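Local coordinates for glucosamine kinase (Streptacidiphilus jiangxiensis, PDB 6HWJ), which catalyses the magnesium-dependent transfer of phosphate from ATP to D-glucosamine, giving D-glucosamine 6-phosphate, and acts more weakly on glucose, at residues 13-16 / 21-24; 15-20 / 31-36; 60-63 / 69-72. All blocks are in the same frame, centred on the assembly; numbering follows the deposited sequence.

Interaction 1. Residues 13-16 / 21-24. With MG (magnesium ion), chain D.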
loop_
_atom_site.group_PDB
_atom_site.type_symbol
_atom_site.label_atom_id
_atom_site.label_comp_id
_atom_site.label_asym_id
_atom_site.label_seq_id
_atom_site.Cartn_x
_atom_site.Cartn_y
_atom_site.Cartn_z
ATOM N N ASP A 13 -8.690 32.272 2.887
ATOM C CA ASP A 13 -7.269 32.254 2.580
ATOM C C ASP A 13 -6.923 30.946 1.880
ATOM O O ASP A 13 -7.396 29.873 2.294
ATOM C CB ASP A 13 -6.452 32.426 3.865
ATOM C CG ASP A 13 -4.978 32.569 3.608
ATOM O OD1 ASP A 13 -4.359 31.628 3.108
ATOM O OD2 ASP A 13 -4.423 33.636 3.927
ATOM N N PRO A 14 -6.131 30.989 0.803
ATOM C CA PRO A 14 -5.827 29.745 0.071
ATOM C C PRO A 14 -5.157 28.679 0.920
ATOM O O PRO A 14 -5.210 27.490 0.549
ATOM C CB PRO A 14 -4.900 30.215 -1.058
ATOM C CG PRO A 14 -5.253 31.642 -1.267
ATOM C CD PRO A 14 -5.627 32.184 0.093
ATOM N N ALA A 15 -4.532 29.051 2.043
ATOM C CA ALA A 15 -3.947 28.052 2.940
ATOM C C ALA A 15 -4.988 27.125 3.552
ATOM O O ALA A 15 -4.617 26.143 4.208
ATOM C CB ALA A 15 -3.171 28.760 4.067
ATOM N N LEU A 16 -6.280 27.417 3.353
ATOM C CA LEU A 16 -7.341 26.541 3.822
ATOM C C LEU A 16 -7.088 25.087 3.443
ATOM O O LEU A 16 -7.373 24.179 4.227
ATOM C CB LEU A 16 -8.670 27.015 3.239
ATOM C CG LEU A 16 -9.943 26.253 3.614
ATOM C CD1 LEU A 16 -10.303 26.497 5.074
ATOM C CD2 LEU A 16 -11.075 26.681 2.700
ATOM N N GLY A 21 -1.392 24.019 7.627
ATOM C CA GLY A 21 -1.675 25.437 7.679
ATOM C C GLY A 21 -0.849 26.251 6.705
ATOM O O GLY A 21 -0.061 25.739 5.906
ATOM N N GLU A 22 -1.039 27.567 6.791
ATOM C CA GLU A 22 -0.381 28.489 5.877
ATOM C C GLU A 22 1.132 28.307 5.915
ATOM O O GLU A 22 1.735 28.161 6.981
ATOM C CB GLU A 22 -0.739 29.936 6.234
ATOM C CG GLU A 22 -0.209 30.964 5.252
ATOM C CD GLU A 22 -0.543 32.388 5.655
ATOM O OE1 GLU A 22 -0.453 32.700 6.864
ATOM O OE2 GLU A 22 -0.901 33.192 4.766
ATOM N N ARG A 23 1.746 28.321 4.740
ATOM C CA ARG A 23 3.193 28.240 4.627
ATOM C C ARG A 23 3.752 29.619 4.306
ATOM O O ARG A 23 3.028 30.620 4.276
ATOM C CB ARG A 23 3.582 27.204 3.572
ATOM C CG ARG A 23 2.947 27.405 2.214
ATOM C CD ARG A 23 2.970 26.110 1.420
ATOM N NE ARG A 23 2.513 26.306 0.049
ATOM C CZ ARG A 23 2.207 25.322 -0.789
ATOM N NH1 ARG A 23 1.799 25.607 -2.019
ATOM N NH2 ARG A 23 2.301 24.055 -0.398
ATOM N N ARG A 24 5.064 29.677 4.078
ATOM C CA ARG A 24 5.705 30.939 3.739
ATOM C C ARG A 24 4.968 31.610 2.584
ATOM O O ARG A 24 4.603 30.964 1.595
ATOM C CB ARG A 24 7.173 30.711 3.368
ATOM C CG ARG A 24 8.046 30.226 4.521
ATOM C CD ARG A 24 8.122 31.243 5.653
ATOM N NE ARG A 24 8.484 32.578 5.183
ATOM C CZ ARG A 24 9.726 32.968 4.894
ATOM N NH1 ARG A 24 10.745 32.126 5.020
ATOM N NH2 ARG A 24 9.950 34.209 4.475
HETATM MG MG MG D . -0.773 33.427 2.682
HETATM O O HOH W 1 -2.576 34.660 2.596
HETATM O O HOH W 2 -2.132 31.739 2.174
HETATM O O HOH W 3 0.811 32.088 2.549
HETATM O O HOH W 4 0.629 34.986 3.060
#
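The methyl of Ala-15 packs against the backbone and first side-chain carbon of Glu-22. Ala-15 CB lies 3.3 Å from Glu-22 CA, and CB meets CB beside it. This is the tight part of the contact. It is small and apolar, and Gly-21 C lies a little farther from the same methyl. The other side is loose and polar. There the carboxylates of Asp-13 and Glu-22 come near each other, but a magnesium ion and its waters mediate between them. Asp-13 OD2 is 3.6 Å from Glu-22 OE2, and the two carboxylate planes stand 87° apart. Two acidic groups this close would probably repel each other without the metal.

Glu-22 OE2 binds the magnesium directly at 2.1 Å. Its CG is anti to the backbone N (chi1 -174°) and the chain runs on extended, which carries the carboxylate past Ala-15 to the ion. Asp-13 takes part in the second shell. Water 1 donates to OD2 and water 2 to OD1, so both of its oxygens face the hydrated ion.

Asp-13 also shapes the backbone. Its OD1 accepts from Ala-15 N at 2.8 Å, with an N-H...O angle of 166°, through the anti lone pair. This is an Asx turn, and it lies at the start of the 3-10 segment that follows helix 5-11. Leu-16 N bonds to Asp-13 O and forms the 3-10 turn that overlaps it. One carboxylate oxygen thus serves both a peptide N-H and a metal water.

The magnesium has four water ligands besides Glu-22 OE2, and the contact lies at the surface, away from the ATP and D-glucosamine sites. Water 3 donates to Arg-23 O at 3.2 Å, which ties the ion to the next residue of the loop. Water 4 also binds the magnesium, at 2.1 Å.

Interaction 2. Residues 15-20 / 31-36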
loop_
_atom_site.group_PDB
_atom_site.type_symbol
_atom_site.label_atom_id
_atom_site.label_comp_id
_atom_site.label_asym_id
_atom_site.label_seq_id
_atom_site.Cartn_x
_atom_site.Cartn_y
_atom_site.Cartn_z
ATOM N N ALA A 15 -4.532 29.051 2.043
ATOM C CA ALA A 15 -3.947 28.052 2.940
ATOM C C ALA A 15 -4.988 27.125 3.552
ATOM O O ALA A 15 -4.617 26.143 4.208
ATOM C CB ALA A 15 -3.171 28.760 4.067
ATOM N N LEU A 16 -6.280 27.417 3.353
ATOM C CA LEU A 16 -7.341 26.541 3.822
ATOM C C LEU A 16 -7.088 25.087 3.443
ATOM O O LEU A 16 -7.373 24.179 4.227
ATOM C CB LEU A 16 -8.670 27.015 3.239
ATOM C CG LEU A 16 -9.943 26.253 3.614
ATOM C CD1 LEU A 16 -10.303 26.497 5.074
ATOM C CD2 LEU A 16 -11.075 26.681 2.700
ATOM N N VAL A 17 -6.550 24.838 2.240
ATOM C CA VAL A 17 -6.445 23.460 1.763
ATOM C C VAL A 17 -5.295 22.685 2.397
ATOM O O VAL A 17 -5.175 21.473 2.153
ATOM C CB VAL A 17 -6.276 23.392 0.225
ATOM C CG1 VAL A 17 -7.399 24.146 -0.498
ATOM C CG2 VAL A 17 -4.927 23.941 -0.182
ATOM N N LEU A 18 -4.445 23.336 3.240
ATOM C CA LEU A 18 -3.229 22.672 3.734
ATOM C C LEU A 18 -3.430 22.090 5.131
ATOM O O LEU A 18 -3.844 22.822 6.055
ATOM C CB LEU A 18 -2.070 23.668 3.763
ATOM C CG LEU A 18 -1.601 24.184 2.403
ATOM C CD1 LEU A 18 -0.517 25.245 2.573
ATOM C CD2 LEU A 18 -1.091 23.056 1.534
ATOM N N PRO A 19 -3.115 20.807 5.349
ATOM C CA PRO A 19 -3.225 20.261 6.712
ATOM C C PRO A 19 -2.357 20.985 7.728
ATOM O O PRO A 19 -2.812 21.250 8.854
ATOM C CB PRO A 19 -2.783 18.798 6.542
ATOM C CG PRO A 19 -2.979 18.503 5.112
ATOM C CD PRO A 19 -2.698 19.778 4.384
ATOM N N SER A 20 -1.120 21.308 7.370
ATOM C CA SER A 20 -0.197 21.972 8.280
ATOM C C SER A 20 -0.352 23.493 8.277
ATOM O O SER A 20 0.482 24.190 8.863
ATOM C CB SER A 20 1.248 21.600 7.933
ATOM O OG SER A 20 1.584 22.001 6.612
ATOM N N GLY A 31 -4.473 31.649 -4.989
ATOM C CA GLY A 31 -5.897 31.850 -4.903
ATOM C C GLY A 31 -6.420 32.583 -6.116
ATOM O O GLY A 31 -5.659 32.978 -7.010
ATOM N N PRO A 32 -7.739 32.796 -6.167
ATOM C CA PRO A 32 -8.671 32.376 -5.112
ATOM C C PRO A 32 -9.024 30.906 -5.228
ATOM O O PRO A 32 -8.834 30.322 -6.297
ATOM C CB PRO A 32 -9.894 33.257 -5.362
ATOM C CG PRO A 32 -9.901 33.434 -6.857
ATOM C CD PRO A 32 -8.439 33.449 -7.292
ATOM N N LEU A 33 -9.511 30.317 -4.132
ATOM C CA LEU A 33 -9.988 28.953 -4.138
ATOM C C LEU A 33 -11.377 28.871 -4.770
ATOM O O LEU A 33 -12.131 29.838 -4.793
ATOM C CB LEU A 33 -10.060 28.402 -2.714
ATOM C CG LEU A 33 -8.808 28.442 -1.837
ATOM C CD1 LEU A 33 -9.118 27.794 -0.473
ATOM C CD2 LEU A 33 -7.647 27.714 -2.508
ATOM N N ARG A 34 -11.708 27.689 -5.273
ATOM C CA ARG A 34 -13.034 27.419 -5.814
ATOM C C ARG A 34 -13.530 26.085 -5.276
ATOM O O ARG A 34 -12.814 25.080 -5.328
ATOM C CB ARG A 34 -13.020 27.393 -7.348
ATOM C CG ARG A 34 -14.412 27.366 -7.970
ATOM C CD ARG A 34 -14.350 27.277 -9.490
ATOM N NE ARG A 34 -13.849 25.980 -9.935
ATOM C CZ ARG A 34 -13.604 25.664 -11.202
ATOM N NH1 ARG A 34 -13.154 24.454 -11.509
ATOM N NH2 ARG A 34 -13.808 26.555 -12.163
ATOM N N LEU A 35 -14.756 26.072 -4.782
ATOM C CA LEU A 35 -15.365 24.863 -4.257
ATOM C C LEU A 35 -16.015 24.095 -5.406
ATOM O O LEU A 35 -16.943 24.595 -6.047
ATOM C CB LEU A 35 -16.383 25.211 -3.179
ATOM C CG LEU A 35 -17.052 24.063 -2.432
ATOM C CD1 LEU A 35 -16.001 23.187 -1.737
ATOM C CD2 LEU A 35 -18.044 24.620 -1.409
ATOM N N ASP A 36 -15.517 22.889 -5.670
ATOM C CA ASP A 36 -16.052 22.055 -6.743
ATOM C C ASP A 36 -17.175 21.143 -6.268
ATOM O O ASP A 36 -18.075 20.806 -7.052
ATOM C CB ASP A 36 -14.942 21.200 -7.357
ATOM C CG ASP A 36 -14.073 21.976 -8.335
ATOM O OD1 ASP A 36 -14.446 23.106 -8.719
ATOM O OD2 ASP A 36 -13.012 21.450 -8.720
#
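Leu-33 lays its CD1 methyl over the side chain of Leu-16, touching CB at 3.8 Å and the CD2 branch at 3.9 Å. The same methyl also meets Val-17, with Leu-33 CD1 4.0 Å from Val-17 CG1. The other branch, CD2, reaches that valine methyl too. Leu-33 therefore presents its forked end to two consecutive residues of the 3-10 turn. Its CG is anti to the carbonyl carbon (chi1 -55°), and CD1 continues the extended course to the turn. The side chains cross at a slant and do not run alongside each other.

All three residues are buried, and the contact between the segments is purely apolar. Val-9 of helix 5-11 also packs on Leu-33. Val-50 of strand 45-51 touches both Leu-33 and Val-17.

Polar groups lie elsewhere on the 31-36 segment. Arg-34 NE makes a salt bridge to Asp-36 OD1 at 3.2 Å, and Asp-36 OD2 pairs with Arg-51 of the adjacent strand. The arrangement is that of an N-terminal helix and 3-10 turn packed by aliphatic side chains against an antiparallel sheet, next to the start of its first strand, 34-42.

Interaction 3. Residues 60-63 / 69-72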
loop_
_atom_site.group_PDB
_atom_site.type_symbol
_atom_site.label_atom_id
_atom_site.label_comp_id
_atom_site.label_asym_id
_atom_site.label_seq_id
_atom_site.Cartn_x
_atom_site.Cartn_y
_atom_site.Cartn_z
ATOM N N VAL A 60 -10.741 18.694 1.564
ATOM C CA VAL A 60 -10.601 19.571 2.720
ATOM C C VAL A 60 -11.721 19.301 3.710
ATOM O O VAL A 60 -12.891 19.558 3.385
ATOM C CB VAL A 60 -10.608 21.053 2.303
ATOM C CG1 VAL A 60 -10.240 21.901 3.513
ATOM C CG2 VAL A 60 -9.638 21.301 1.144
ATOM N N PRO A 61 -11.423 18.799 4.917
ATOM C CA PRO A 61 -12.443 18.791 5.964
ATOM C C PRO A 61 -12.654 20.206 6.455
ATOM O O PRO A 61 -11.700 20.898 6.817
ATOM C CB PRO A 61 -11.842 17.881 7.052
ATOM C CG PRO A 61 -10.363 18.092 6.909
ATOM C CD PRO A 61 -10.114 18.330 5.419
ATOM N N LEU A 62 -13.906 20.646 6.452
ATOM C CA LEU A 62 -14.228 22.033 6.707
ATOM C C LEU A 62 -15.116 22.177 7.934
ATOM O O LEU A 62 -15.971 21.328 8.226
ATOM C CB LEU A 62 -14.938 22.667 5.501
ATOM C CG LEU A 62 -14.074 22.795 4.252
ATOM C CD1 LEU A 62 -14.989 22.954 3.041
ATOM C CD2 LEU A 62 -13.111 23.969 4.355
ATOM N N VAL A 63 -14.923 23.288 8.627
ATOM C CA VAL A 63 -15.771 23.650 9.764
ATOM C C VAL A 63 -16.021 25.147 9.713
ATOM O O VAL A 63 -15.093 25.948 9.528
ATOM C CB VAL A 63 -15.132 23.232 11.101
ATOM C CG1 VAL A 63 -13.883 24.049 11.365
ATOM C CG2 VAL A 63 -16.143 23.380 12.243
ATOM N N GLY A 69 -14.870 32.599 9.705
ATOM C CA GLY A 69 -15.831 32.232 8.685
ATOM C C GLY A 69 -15.815 30.736 8.423
ATOM O O GLY A 69 -16.752 30.007 8.778
ATOM N N VAL A 70 -14.743 30.260 7.800
ATOM C CA VAL A 70 -14.527 28.836 7.606
ATOM C C VAL A 70 -13.050 28.566 7.834
ATOM O O VAL A 70 -12.197 29.416 7.589
ATOM C CB VAL A 70 -14.978 28.359 6.216
ATOM C CG1 VAL A 70 -14.048 28.932 5.134
ATOM C CG2 VAL A 70 -15.002 26.849 6.149
ATOM N N ARG A 71 -12.740 27.379 8.318
ATOM C CA ARG A 71 -11.355 26.950 8.406
ATOM C C ARG A 71 -11.291 25.444 8.228
ATOM O O ARG A 71 -12.306 24.749 8.235
ATOM C CB ARG A 71 -10.730 27.392 9.730
ATOM C CG ARG A 71 -11.367 26.765 10.944
ATOM C CD ARG A 71 -10.762 27.325 12.260
ATOM N NE ARG A 71 -11.519 26.851 13.410
ATOM C CZ ARG A 71 -11.456 25.609 13.887
ATOM N NH1 ARG A 71 -10.655 24.714 13.312
ATOM N NH2 ARG A 71 -12.183 25.259 14.935
ATOM N N ARG A 72 -10.081 24.948 8.037
ATOM C CA ARG A 72 -9.862 23.520 7.902
ATOM C C ARG A 72 -9.987 22.854 9.264
ATOM O O ARG A 72 -9.391 23.304 10.249
ATOM C CB ARG A 72 -8.482 23.241 7.297
ATOM C CG ARG A 72 -8.283 21.782 6.958
ATOM C CD ARG A 72 -6.856 21.476 6.470
ATOM N NE ARG A 72 -6.771 20.112 5.949
ATOM C CZ ARG A 72 -6.610 19.038 6.711
ATOM N NH1 ARG A 72 -6.495 19.161 8.034
ATOM N NH2 ARG A 72 -6.554 17.827 6.156
#
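Val-63 and Arg-71 form a hydrogen-bonded pair of a beta hairpin made by strands 57-65 and 69-72. Val-63 N donates to Arg-71 O at 3.0 Å, and Arg-71 N returns a bond to Val-63 O at the same length. Both bonds are nearly straight at the hydrogen, 161° and 165°. Leu-62 and Arg-72 form the adjacent non-hydrogen-bonded pair, and their side chains diverge. The short segments are far from exactly antiparallel, so the strands are clearly twisted.

Two carbonyls also receive CA-H contacts. Arg-72 CA approaches Pro-61 O at 3.4 Å. Val-70 CA approaches Val-63 O, which already accepts the amide of Arg-71. Pro-61 has no N-H to give, but its backbone bonds to Ser-73, which continues the pairing. On the opposite edge of strand 57-65, Val-60 and Leu-62 bond to strand 45-51.

Both arginines have their charges answered outside the two segments. Arg-71 makes salt bridges to Asp-65 through NE and to Asp-77 through NH1. Its CG lies between the backbone N and the carbonyl carbon (chi1 64°), and the side chain runs beside that of Val-63, pointing the same way. Val-63 CG1 then sits over the centre of the guanidinium face. Arg-72 is buried, and its NH1 pairs with Glu-122. Its extended chain passes Val-60 CG1, which lies 4.0 Å from Arg-72 CG, and reaches the ring of Pro-61.

Leu-62 and Val-70 meet by their methyls, CD2 to CG2 at 3.9 Å, and both touch Trp-5 of helix 5-11. At the far end of the hairpin contact, Pro-61 CD lies 3.4 Å above the guanidinium plane of Arg-72, offset toward its rim, and 3.7 Å from Arg-72 NH2.

Interaction 1 lies at the surface, while interactions 2 and 3 are buried. Interactions 1 and 2 start from the same 3-10 segment and share Ala-15 and Leu-16. One side of that turn meets Glu-22, which binds a hydrated magnesium, and the other meets Leu-33. Interactions 2 and 3 both reach the same antiparallel sheet. Interaction 3 is internal to it, held by backbone bonds, with its arginines paired to acids outside the segments. Interaction 2 packs the turn against the residue leading into its first strand, without polar bonds between the segments. Leu-16 joins the two, since its CD1 lies 3.4 Å from Arg-72 N. Leu-18 and Pro-19 also pack against the Arg-72 side chain.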